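Local coordinates for protein exodeoxyribonuclease III (PDB 2VOA) that probably cleaves DNA at abasic sites as a metal-dependent AP endonuclease of the exonuclease III family, with likely 3'-5' exonuclease activity on double-stranded DNA, at residues Tyr117-Leu131 and His169-Leu182. The protein carries 1 engineered substitution. Residues are numbered along the deposited sequence; the frame is centred on the assembly and turned at random.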
loop_
_atom_site.group_PDB
_atom_site.type_symbol
_atom_site.label_atom_id
_atom_site.label_comp_id
_atom_site.label_asym_id
_atom_site.label_seq_id
_atom_site.Cartn_x
_atom_site.Cartn_y
_atom_site.Cartn_z
ATOM N N TYR A 117 15.796 -16.546 -21.874
ATOM C CA TYR A 117 16.013 -17.960 -21.494
ATOM C C TYR A 117 17.433 -18.395 -21.820
ATOM O O TYR A 117 18.072 -19.042 -21.005
ATOM C CB TYR A 117 14.986 -18.903 -22.113
ATOM C CG TYR A 117 15.075 -20.321 -21.551
ATOM C CD1 TYR A 117 14.793 -20.571 -20.194
ATOM C CD2 TYR A 117 15.406 -21.395 -22.378
ATOM C CE1 TYR A 117 14.862 -21.865 -19.661
ATOM C CE2 TYR A 117 15.481 -22.721 -21.859
ATOM C CZ TYR A 117 15.199 -22.931 -20.519
ATOM O OH TYR A 117 15.269 -24.196 -20.007
ATOM N N GLN A 118 17.942 -17.986 -22.984
ATOM C CA GLN A 118 19.338 -18.316 -23.323
ATOM C C GLN A 118 20.273 -17.647 -22.311
ATOM O O GLN A 118 21.281 -18.230 -21.888
ATOM C CB GLN A 118 19.667 -17.881 -24.748
ATOM C CG GLN A 118 18.896 -18.699 -25.815
ATOM C CD GLN A 118 19.054 -20.201 -25.603
ATOM O OE1 GLN A 118 20.176 -20.713 -25.531
ATOM N NE2 GLN A 118 17.932 -20.908 -25.478
ATOM N N TYR A 119 19.937 -16.425 -21.916
ATOM C CA TYR A 119 20.736 -15.731 -20.892
ATOM C C TYR A 119 20.730 -16.479 -19.544
ATOM O O TYR A 119 21.782 -16.628 -18.907
ATOM C CB TYR A 119 20.291 -14.260 -20.727
ATOM C CG TYR A 119 21.262 -13.518 -19.842
ATOM C CD1 TYR A 119 22.534 -13.162 -20.326
ATOM C CD2 TYR A 119 20.950 -13.244 -18.521
ATOM C CE1 TYR A 119 23.451 -12.506 -19.512
ATOM C CE2 TYR A 119 21.858 -12.578 -17.685
ATOM C CZ TYR A 119 23.103 -12.233 -18.192
ATOM O OH TYR A 119 23.999 -11.592 -17.387
ATOM N N LYS A 120 19.572 -17.010 -19.156
ATOM C CA LYS A 120 19.454 -17.845 -17.947
ATOM C C LYS A 120 20.382 -19.071 -18.039
ATOM O O LYS A 120 21.113 -19.401 -17.087
ATOM C CB LYS A 120 17.998 -18.290 -17.756
ATOM C CG LYS A 120 17.782 -19.236 -16.540
ATOM C CD LYS A 120 16.316 -19.624 -16.485
ATOM C CE LYS A 120 15.997 -20.326 -15.189
ATOM N NZ LYS A 120 14.516 -20.450 -14.990
ATOM N N LEU A 121 20.348 -19.757 -19.172
ATOM C CA LEU A 121 21.186 -20.962 -19.352
ATOM C C LEU A 121 22.655 -20.581 -19.273
ATOM O O LEU A 121 23.438 -21.236 -18.600
ATOM C CB LEU A 121 20.860 -21.699 -20.658
ATOM C CG LEU A 121 19.412 -22.230 -20.791
ATOM C CD1 LEU A 121 19.188 -22.891 -22.185
ATOM C CD2 LEU A 121 19.075 -23.182 -19.627
ATOM N N GLN A 122 23.019 -19.503 -19.955
ATOM C CA GLN A 122 24.392 -19.023 -19.902
ATOM C C GLN A 122 24.812 -18.654 -18.471
ATOM O O GLN A 122 25.959 -18.885 -18.083
ATOM C CB GLN A 122 24.556 -17.851 -20.878
ATOM C CG GLN A 122 24.455 -18.301 -22.326
ATOM C CD GLN A 122 24.178 -17.157 -23.295
ATOM O OE1 GLN A 122 23.759 -17.386 -24.434
ATOM N NE2 GLN A 122 24.402 -15.930 -22.851
ATOM N N TRP A 123 23.885 -18.081 -17.687
ATOM C CA TRP A 123 24.148 -17.653 -16.298
ATOM C C TRP A 123 24.439 -18.867 -15.427
ATOM O O TRP A 123 25.406 -18.878 -14.664
ATOM C CB TRP A 123 22.937 -16.920 -15.727
ATOM C CG TRP A 123 23.272 -15.825 -14.725
ATOM C CD1 TRP A 123 23.564 -14.522 -15.021
ATOM C CD2 TRP A 123 23.362 -15.940 -13.291
ATOM N NE1 TRP A 123 23.812 -13.812 -13.867
ATOM C CE2 TRP A 123 23.693 -14.650 -12.788
ATOM C CE3 TRP A 123 23.183 -17.001 -12.380
ATOM C CZ2 TRP A 123 23.853 -14.389 -11.404
ATOM C CZ3 TRP A 123 23.331 -16.740 -11.007
ATOM C CH2 TRP A 123 23.665 -15.446 -10.534
ATOM N N LEU A 124 23.624 -19.916 -15.597
ATOM C CA LEU A 124 23.848 -21.173 -14.867
ATOM C C LEU A 124 25.179 -21.837 -15.257
ATOM O O LEU A 124 25.862 -22.398 -14.395
ATOM C CB LEU A 124 22.669 -22.141 -15.054
ATOM C CG LEU A 124 21.383 -21.730 -14.308
ATOM C CD1 LEU A 124 20.247 -22.616 -14.819
ATOM C CD2 LEU A 124 21.545 -21.808 -12.756
ATOM N N GLU A 125 25.586 -21.721 -16.518
ATOM C CA GLU A 125 26.886 -22.251 -16.932
ATOM C C GLU A 125 28.024 -21.416 -16.303
ATOM O O GLU A 125 29.024 -21.950 -15.806
ATOM C CB GLU A 125 27.004 -22.258 -18.462
ATOM C CG GLU A 125 28.400 -22.602 -19.006
ATOM C CD GLU A 125 28.793 -24.071 -18.838
ATOM O OE1 GLU A 125 29.923 -24.434 -19.275
ATOM O OE2 GLU A 125 27.980 -24.878 -18.310
ATOM N N ARG A 126 27.872 -20.100 -16.333
ATOM C CA ARG A 126 28.866 -19.222 -15.703
ATOM C C ARG A 126 28.950 -19.500 -14.207
ATOM O O ARG A 126 30.052 -19.571 -13.658
ATOM C CB ARG A 126 28.545 -17.755 -15.983
ATOM C CG ARG A 126 28.743 -17.362 -17.449
ATOM C CD ARG A 126 28.905 -15.857 -17.561
ATOM N NE ARG A 126 27.666 -15.123 -17.314
ATOM C CZ ARG A 126 27.622 -13.896 -16.790
ATOM N NH1 ARG A 126 28.744 -13.287 -16.437
ATOM N NH2 ARG A 126 26.467 -13.282 -16.612
ATOM N N LEU A 127 27.793 -19.716 -13.577
ATOM C CA LEU A 127 27.744 -19.962 -12.131
ATOM C C LEU A 127 28.459 -21.266 -11.809
ATOM O O LEU A 127 29.173 -21.364 -10.802
ATOM C CB LEU A 127 26.290 -20.004 -11.644
ATOM C CG LEU A 127 26.141 -20.190 -10.136
ATOM C CD1 LEU A 127 26.862 -19.076 -9.395
ATOM C CD2 LEU A 127 24.664 -20.181 -9.766
ATOM N N TYR A 128 28.273 -22.274 -12.654
ATOM C CA TYR A 128 29.026 -23.528 -12.513
ATOM C C TYR A 128 30.541 -23.294 -12.423
ATOM O O TYR A 128 31.197 -23.731 -11.475
ATOM C CB TYR A 128 28.706 -24.479 -13.695
ATOM C CG TYR A 128 29.565 -25.733 -13.696
ATOM C CD1 TYR A 128 30.727 -25.806 -14.473
ATOM C CD2 TYR A 128 29.226 -26.834 -12.897
ATOM C CE1 TYR A 128 31.521 -26.961 -14.466
ATOM C CE2 TYR A 128 30.014 -27.993 -12.880
ATOM C CZ TYR A 128 31.165 -28.035 -13.665
ATOM O OH TYR A 128 31.962 -29.155 -13.676
ATOM N N HIS A 129 31.087 -22.572 -13.393
ATOM C CA HIS A 129 32.532 -22.349 -13.425
ATOM C C HIS A 129 32.991 -21.477 -12.258
ATOM O O HIS A 129 34.058 -21.719 -11.674
ATOM C CB HIS A 129 32.938 -21.822 -14.796
ATOM C CG HIS A 129 32.763 -22.846 -15.871
ATOM N ND1 HIS A 129 33.533 -23.992 -15.926
ATOM C CD2 HIS A 129 31.883 -22.931 -16.896
ATOM C CE1 HIS A 129 33.152 -24.724 -16.960
ATOM N NE2 HIS A 129 32.149 -24.108 -17.561
ATOM N N TYR A 130 32.149 -20.516 -11.887
ATOM C CA TYR A 130 32.438 -19.618 -10.767
ATOM C C TYR A 130 32.561 -20.389 -9.446
ATOM O O TYR A 130 33.545 -20.216 -8.697
ATOM C CB TYR A 130 31.395 -18.496 -10.707
ATOM C CG TYR A 130 31.470 -17.615 -9.474
ATOM C CD1 TYR A 130 32.390 -16.570 -9.374
ATOM C CD2 TYR A 130 30.602 -17.834 -8.399
ATOM C CE1 TYR A 130 32.436 -15.752 -8.210
ATOM C CE2 TYR A 130 30.651 -17.040 -7.253
ATOM C CZ TYR A 130 31.550 -16.003 -7.176
ATOM O OH TYR A 130 31.589 -15.221 -6.031
ATOM N N LEU A 131 31.589 -21.259 -9.175
ATOM C CA LEU A 131 31.597 -22.055 -7.938
ATOM C C LEU A 131 32.648 -23.157 -7.957
ATOM O O LEU A 131 33.284 -23.414 -6.943
ATOM C CB LEU A 131 30.223 -22.642 -7.680
ATOM C CG LEU A 131 29.162 -21.553 -7.451
ATOM C CD1 LEU A 131 27.791 -22.218 -7.447
ATOM C CD2 LEU A 131 29.408 -20.716 -6.183
ATOM N N HIS A 169 11.825 -26.385 -17.425
ATOM C CA HIS A 169 12.272 -26.911 -18.722
ATOM C C HIS A 169 13.586 -27.683 -18.550
ATOM O O HIS A 169 14.413 -27.337 -17.682
ATOM C CB HIS A 169 12.410 -25.778 -19.748
ATOM C CG HIS A 169 12.812 -26.229 -21.122
ATOM N ND1 HIS A 169 14.092 -26.076 -21.613
ATOM C CD2 HIS A 169 12.096 -26.816 -22.114
ATOM C CE1 HIS A 169 14.151 -26.552 -22.843
ATOM N NE2 HIS A 169 12.954 -27.014 -23.171
ATOM N N GLU A 170 13.743 -28.719 -19.385
ATOM C CA GLU A 170 14.864 -29.642 -19.269
ATOM C C GLU A 170 16.236 -28.947 -19.297
ATOM O O GLU A 170 17.144 -29.355 -18.561
ATOM C CB GLU A 170 14.763 -30.749 -20.338
ATOM C CG GLU A 170 14.971 -30.257 -21.726
ATOM C CD GLU A 170 14.962 -31.380 -22.738
ATOM O OE1 GLU A 170 14.039 -31.401 -23.573
ATOM O OE2 GLU A 170 15.873 -32.239 -22.680
ATOM N N ASP A 171 16.402 -27.907 -20.121
ATOM C CA ASP A 171 17.740 -27.271 -20.239
ATOM C C ASP A 171 18.154 -26.574 -18.938
ATOM O O ASP A 171 19.294 -26.700 -18.491
ATOM C CB ASP A 171 17.820 -26.285 -21.429
ATOM C CG ASP A 171 17.676 -26.979 -22.792
ATOM O OD1 ASP A 171 17.911 -28.215 -22.895
ATOM O OD2 ASP A 171 17.324 -26.274 -23.775
ATOM N N ALA A 172 17.216 -25.854 -18.333
ATOM C CA ALA A 172 17.473 -25.195 -17.057
ATOM C C ALA A 172 17.716 -26.213 -15.938
ATOM O O ALA A 172 18.630 -26.035 -15.113
ATOM C CB ALA A 172 16.315 -24.254 -16.695
ATOM N N ARG A 173 16.872 -27.250 -15.890
ATOM C CA ARG A 173 17.023 -28.320 -14.883
ATOM C C ARG A 173 18.402 -28.957 -15.007
ATOM O O ARG A 173 19.087 -29.121 -14.000
ATOM C CB ARG A 173 15.930 -29.385 -15.025
ATOM C CG ARG A 173 14.539 -28.878 -14.623
ATOM C CD ARG A 173 13.467 -29.970 -14.929
ATOM N NE ARG A 173 13.530 -31.141 -14.059
ATOM C CZ ARG A 173 13.027 -32.338 -14.348
ATOM N NH1 ARG A 173 12.440 -32.570 -15.521
ATOM N NH2 ARG A 173 13.134 -33.325 -13.471
ATOM N N ARG A 174 18.815 -29.288 -16.228
ATOM C CA ARG A 174 20.112 -29.940 -16.447
ATOM C C ARG A 174 21.275 -29.012 -16.018
ATOM O O ARG A 174 22.245 -29.459 -15.392
ATOM C CB ARG A 174 20.265 -30.345 -17.924
ATOM C CG ARG A 174 21.651 -30.909 -18.245
ATOM C CD ARG A 174 21.839 -31.303 -19.695
ATOM N NE ARG A 174 23.111 -32.020 -19.826
ATOM C CZ ARG A 174 23.245 -33.345 -19.927
ATOM N NH1 ARG A 174 22.180 -34.149 -19.943
ATOM N NH2 ARG A 174 24.464 -33.874 -20.025
ATOM N N ALA A 175 21.182 -27.727 -16.363
ATOM C CA ALA A 175 22.241 -26.767 -16.049
ATOM C C ALA A 175 22.377 -26.561 -14.546
ATOM O O ALA A 175 23.472 -26.446 -14.012
ATOM C CB ALA A 175 22.011 -25.438 -16.765
ATOM N N TYR A 176 21.243 -26.569 -13.853
ATOM C CA TYR A 176 21.235 -26.376 -12.410
ATOM C C TYR A 176 21.817 -27.630 -11.748
ATOM O O TYR A 176 22.715 -27.545 -10.895
ATOM C CB TYR A 176 19.798 -26.118 -11.968
ATOM C CG TYR A 176 19.600 -25.979 -10.490
ATOM C CD1 TYR A 176 20.085 -24.871 -9.805
ATOM C CD2 TYR A 176 18.927 -26.966 -9.765
ATOM C CE1 TYR A 176 19.893 -24.718 -8.447
ATOM C CE2 TYR A 176 18.710 -26.820 -8.373
ATOM C CZ TYR A 176 19.196 -25.706 -7.730
ATOM O OH TYR A 176 19.007 -25.544 -6.383
ATOM N N LYS A 177 21.347 -28.791 -12.178
ATOM C CA LYS A 177 21.845 -30.058 -11.608
ATOM C C LYS A 177 23.340 -30.258 -11.844
ATOM O O LYS A 177 24.017 -30.851 -11.008
ATOM C CB LYS A 177 21.030 -31.238 -12.100
ATOM C CG LYS A 177 19.573 -31.186 -11.616
ATOM C CD LYS A 177 18.764 -32.204 -12.413
ATOM C CE LYS A 177 17.661 -32.772 -11.591
ATOM N NZ LYS A 177 17.507 -34.254 -11.861
ATOM N N LYS A 178 23.866 -29.728 -12.953
ATOM C CA LYS A 178 25.302 -29.769 -13.208
ATOM C C LYS A 178 26.093 -29.101 -12.077
ATOM O O LYS A 178 27.164 -29.585 -11.674
ATOM C CB LYS A 178 25.592 -29.089 -14.554
ATOM C CG LYS A 178 27.054 -29.058 -14.955
ATOM C CD LYS A 178 27.244 -28.265 -16.245
ATOM C CE LYS A 178 28.714 -28.022 -16.528
ATOM N NZ LYS A 178 28.994 -27.613 -17.925
ATOM N N ILE A 179 25.551 -28.008 -11.545
ATOM C CA ILE A 179 26.180 -27.308 -10.419
ATOM C C ILE A 179 26.067 -28.142 -9.146
ATOM O O ILE A 179 27.042 -28.282 -8.415
ATOM C CB ILE A 179 25.566 -25.920 -10.167
ATOM C CG1 ILE A 179 25.478 -25.099 -11.486
ATOM C CG2 ILE A 179 26.406 -25.162 -9.129
ATOM C CD1 ILE A 179 24.729 -23.712 -11.360
ATOM N N LEU A 180 24.894 -28.702 -8.876
ATOM C CA LEU A 180 24.740 -29.570 -7.692
ATOM C C LEU A 180 25.788 -30.690 -7.658
ATOM O O LEU A 180 26.276 -31.073 -6.594
ATOM C CB LEU A 180 23.340 -30.202 -7.664
ATOM C CG LEU A 180 22.148 -29.254 -7.485
ATOM C CD1 LEU A 180 20.885 -30.056 -7.106
ATOM C CD2 LEU A 180 22.423 -28.185 -6.479
ATOM N N GLU A 181 26.115 -31.216 -8.840
ATOM C CA GLU A 181 27.046 -32.339 -8.963
ATOM C C GLU A 181 28.467 -31.995 -8.498
ATOM O O GLU A 181 29.301 -32.892 -8.310
ATOM C CB GLU A 181 27.084 -32.843 -10.407
ATOM C CG GLU A 181 25.908 -33.708 -10.806
ATOM C CD GLU A 181 25.928 -34.057 -12.307
ATOM O OE1 GLU A 181 26.926 -33.745 -13.009
ATOM O OE2 GLU A 181 24.931 -34.640 -12.790
ATOM N N LEU A 182 28.749 -30.705 -8.347
ATOM C CA LEU A 182 30.036 -30.252 -7.804
ATOM C C LEU A 182 30.210 -30.698 -6.348
ATOM O O LEU A 182 31.346 -30.796 -5.841
ATOM C CB LEU A 182 30.161 -28.731 -7.887
ATOM C CG LEU A 182 30.403 -28.106 -9.261
ATOM C CD1 LEU A 182 30.402 -26.587 -9.121
ATOM C CD2 LEU A 182 31.720 -28.575 -9.859
HETATM O O HOH W 1 17.335 -23.819 -24.969
HETATM O O HOH W 2 25.543 -25.112 -15.267
#
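Leu-124 and Ile-179 interlock as knobs into holes between two parallel helices that pack on one sheet of the DNase I-like α/β sandwich, their segment axes 9.0 Å apart at 7°. Leu-124 enters among Ala-172, Ala-175, Tyr-176 and Ile-179, its CB 3.8 Å from CB of Ala-175; Ile-179 in turn fits among Leu-124, Leu-127, Tyr-128 and Leu-131, its CG2 meeting CD1 of Leu-131. Beneath them, Trp-143 of strand 141-144 touches Leu-127, Leu-131 and Ile-179. On the outer side, Lys-178 runs fully extended, CG anti to the backbone N (chi1 -180°), across one face of the Tyr-128 ring; its CE stands 3.5 Å from the ring centroid in a CH-pi contact. Beyond it, NZ makes a cation-pi contact and a 2.9 Å salt bridge to OE2 of Glu-125, on the syn lone pair, while OE1 takes NE2 of His-129 from above the carboxylate plane. A methionine in place of Lys-178 would probably leave Glu-125 without its cationic mate across the helices. At the N-terminal end, the hydroxyl of Tyr-117 is gripped twice: Ala-172 N donates to OH, and ND1 of His-169, the N-cap residue, hydrogen-bonds to OH at 2.7 Å.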